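Local structure of geranyltranstransferase (4F62) at residues Q22-Y27 / A36-L41. The protein probably acts as a prenyltransferase of the isoprenoid synthase superfamily, joining isoprenyl diphosphates into longer chains such as farnesyl diphosphate. Numbering follows the deposited sequence. Where two conformers were deposited one is given.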
loop_
_atom_site.group_PDB
_atom_site.type_symbol
_atom_site.label_atom_id
_atom_site.label_comp_id
_atom_site.label_asym_id
_atom_site.label_seq_id
_atom_site.Cartn_x
_atom_site.Cartn_y
_atom_site.Cartn_z
ATOM N N GLN A 22 8.654 5.000 16.817
ATOM C CA GLN A 22 9.903 4.263 16.667
ATOM C C GLN A 22 10.053 3.740 15.241
ATOM O O GLN A 22 11.109 3.885 14.643
ATOM C CB GLN A 22 9.980 3.106 17.669
ATOM C CG GLN A 22 10.250 3.533 19.106
ATOM C CD GLN A 22 9.670 2.561 20.133
ATOM O OE1 GLN A 22 9.115 1.515 19.777
ATOM N NE2 GLN A 22 9.786 2.913 21.412
ATOM N N GLN A 23 8.999 3.146 14.686
ATOM C CA GLN A 23 9.108 2.546 13.361
ATOM C C GLN A 23 9.219 3.575 12.230
ATOM O O GLN A 23 9.828 3.295 11.196
ATOM C CB GLN A 23 7.945 1.578 13.097
ATOM C CG GLN A 23 7.868 0.448 14.108
ATOM C CD GLN A 23 9.121 -0.417 14.096
ATOM O OE1 GLN A 23 9.612 -0.798 13.035
ATOM N NE2 GLN A 23 9.646 -0.721 15.279
ATOM N N LEU A 24 8.615 4.748 12.405
ATOM C CA LEU A 24 8.749 5.794 11.394
ATOM C C LEU A 24 10.141 6.398 11.541
ATOM O O LEU A 24 10.290 7.521 12.017
ATOM C CB LEU A 24 7.668 6.876 11.545
ATOM C CG LEU A 24 7.475 7.824 10.345
ATOM C CD1 LEU A 24 7.177 7.034 9.082
ATOM C CD2 LEU A 24 6.357 8.825 10.587
ATOM N N SER A 25 11.153 5.630 11.138
ATOM C CA SER A 25 12.557 5.991 11.334
ATOM C C SER A 25 12.961 7.200 10.492
ATOM O O SER A 25 12.464 7.408 9.374
ATOM C CB SER A 25 13.457 4.808 10.976
ATOM O OG SER A 25 13.220 4.396 9.637
ATOM N N ASP A 26 13.869 7.998 11.037
ATOM C CA ASP A 26 14.358 9.183 10.348
ATOM C C ASP A 26 15.084 8.842 9.046
ATOM O O ASP A 26 15.820 7.856 8.959
ATOM C CB ASP A 26 15.272 10.003 11.270
ATOM C CG ASP A 26 14.495 10.801 12.297
ATOM O OD1 ASP A 26 13.283 11.015 12.087
ATOM O OD2 ASP A 26 15.098 11.225 13.304
ATOM N N TYR A 27 14.853 9.672 8.035
ATOM C CA TYR A 27 15.501 9.523 6.740
ATOM C C TYR A 27 15.544 10.902 6.084
ATOM O O TYR A 27 14.524 11.393 5.604
ATOM C CB TYR A 27 14.732 8.518 5.887
ATOM C CG TYR A 27 15.365 8.263 4.546
ATOM C CD1 TYR A 27 16.709 7.926 4.445
ATOM C CD2 TYR A 27 14.623 8.361 3.385
ATOM C CE1 TYR A 27 17.292 7.696 3.214
ATOM C CE2 TYR A 27 15.190 8.129 2.159
ATOM C CZ TYR A 27 16.521 7.798 2.073
ATOM O OH TYR A 27 17.084 7.568 0.838
ATOM N N ALA A 36 4.668 15.796 7.285
ATOM C CA ALA A 36 3.259 15.675 6.935
ATOM C C ALA A 36 2.663 14.364 7.445
ATOM O O ALA A 36 1.537 14.343 7.946
ATOM C CB ALA A 36 3.077 15.792 5.434
ATOM N N MET A 37 3.416 13.273 7.311
ATOM C CA MET A 37 2.971 11.968 7.789
ATOM C C MET A 37 2.705 12.002 9.279
ATOM O O MET A 37 1.672 11.522 9.744
ATOM C CB MET A 37 4.012 10.885 7.485
ATOM C CG MET A 37 4.026 10.411 6.037
ATOM S SD MET A 37 5.406 9.285 5.703
ATOM C CE MET A 37 4.723 7.708 6.218
ATOM N N ARG A 38 3.645 12.572 10.025
ATOM C CA ARG A 38 3.539 12.650 11.477
ATOM C C ARG A 38 2.398 13.557 11.923
ATOM O O ARG A 38 1.722 13.269 12.911
ATOM C CB ARG A 38 4.857 13.132 12.097
ATOM C CG ARG A 38 5.975 12.091 12.057
ATOM C CD ARG A 38 7.192 12.531 12.857
ATOM N NE ARG A 38 8.240 11.511 12.849
ATOM C CZ ARG A 38 9.391 11.614 12.185
ATOM N NH1 ARG A 38 10.277 10.627 12.237
ATOM N NH2 ARG A 38 9.662 12.706 11.481
ATOM N N TYR A 39 2.201 14.658 11.203
ATOM C CA TYR A 39 1.140 15.612 11.529
ATOM C C TYR A 39 -0.212 14.901 11.502
ATOM O O TYR A 39 -1.070 15.155 12.334
ATOM C CB TYR A 39 1.144 16.810 10.568
ATOM C CG TYR A 39 0.001 17.770 10.812
ATOM C CD1 TYR A 39 -0.102 18.460 12.015
ATOM C CD2 TYR A 39 -0.978 17.983 9.846
ATOM C CE1 TYR A 39 -1.146 19.338 12.256
ATOM C CE2 TYR A 39 -2.033 18.863 10.078
ATOM C CZ TYR A 39 -2.108 19.537 11.287
ATOM O OH TYR A 39 -3.141 20.413 11.538
ATOM N N SER A 40 -0.366 13.973 10.566
ATOM C CA SER A 40 -1.613 13.225 10.427
ATOM C C SER A 40 -1.755 12.041 11.390
ATOM O O SER A 40 -2.843 11.789 11.917
ATOM C CB SER A 40 -1.787 12.756 8.983
ATOM O OG SER A 40 -2.048 13.865 8.134
ATOM N N LEU A 41 -0.665 11.314 11.613
ATOM C CA LEU A 41 -0.693 10.181 12.534
ATOM C C LEU A 41 -0.925 10.596 13.975
ATOM O O LEU A 41 -1.543 9.847 14.727
ATOM C CB LEU A 41 0.613 9.382 12.468
ATOM C CG LEU A 41 0.712 8.212 11.502
ATOM C CD1 LEU A 41 2.136 7.659 11.514
ATOM C CD2 LEU A 41 -0.298 7.130 11.882
#
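NH1 of Arg38 is shared by two acceptors of the chain that follows helix 5-23. Asp26 OD1 lies 3.0 Å from Arg38 NH1 and makes a salt bridge with an N-H...O angle of 141°. The carboxylate oxygen is approached almost along its C-O axis, at the edge of the guanidinium but 26° out of its plane, and the two flat groups stand nearly perpendicular, at 87°. The pairing is therefore single-oxygen, one oxygen on one nitrogen, and not bidentate. The second acceptor is a backbone carbonyl: Leu24 O sits 3.1 Å from Arg38 NH1, a bent and weak bond. Glu21 forms a further long, weak ion pair with NE of Arg38, so acidic groups approach the guanidinium at two of its nitrogens. The arginine's straight run from CG to NE carries the guanidinium to the loop; a second conformer of this side chain was deposited, so its hold there is somewhat doubtful.

Beside this polar bridge Leu24 supplies the apolar half of the contact. Its two methyls divide the work: CD2 rests on the aliphatic stem of the arginine, 3.6 Å from Arg38 CG, while CD1 meets the methionine end, 3.8 Å from Met37 CE. A looser touch joins Leu24 CD2 to Leu41 CD1 at 4.5 Å. Phe121 and Ala117 of helix 108-126 pack against Leu24 and Met37, respectively, and Arg150 of the second subunit also packs on Leu24.

Leu24, where the chain turns out of helix 5-23, centres an inverse gamma turn, spanned by a weak bond from Ser25 N to Gln23 O (2.7 Å). The contact thus ties the exit of helix 5-23 to helix 31-41 beside the subunit interface, within the all-helical fold of the polyprenyl synthetases.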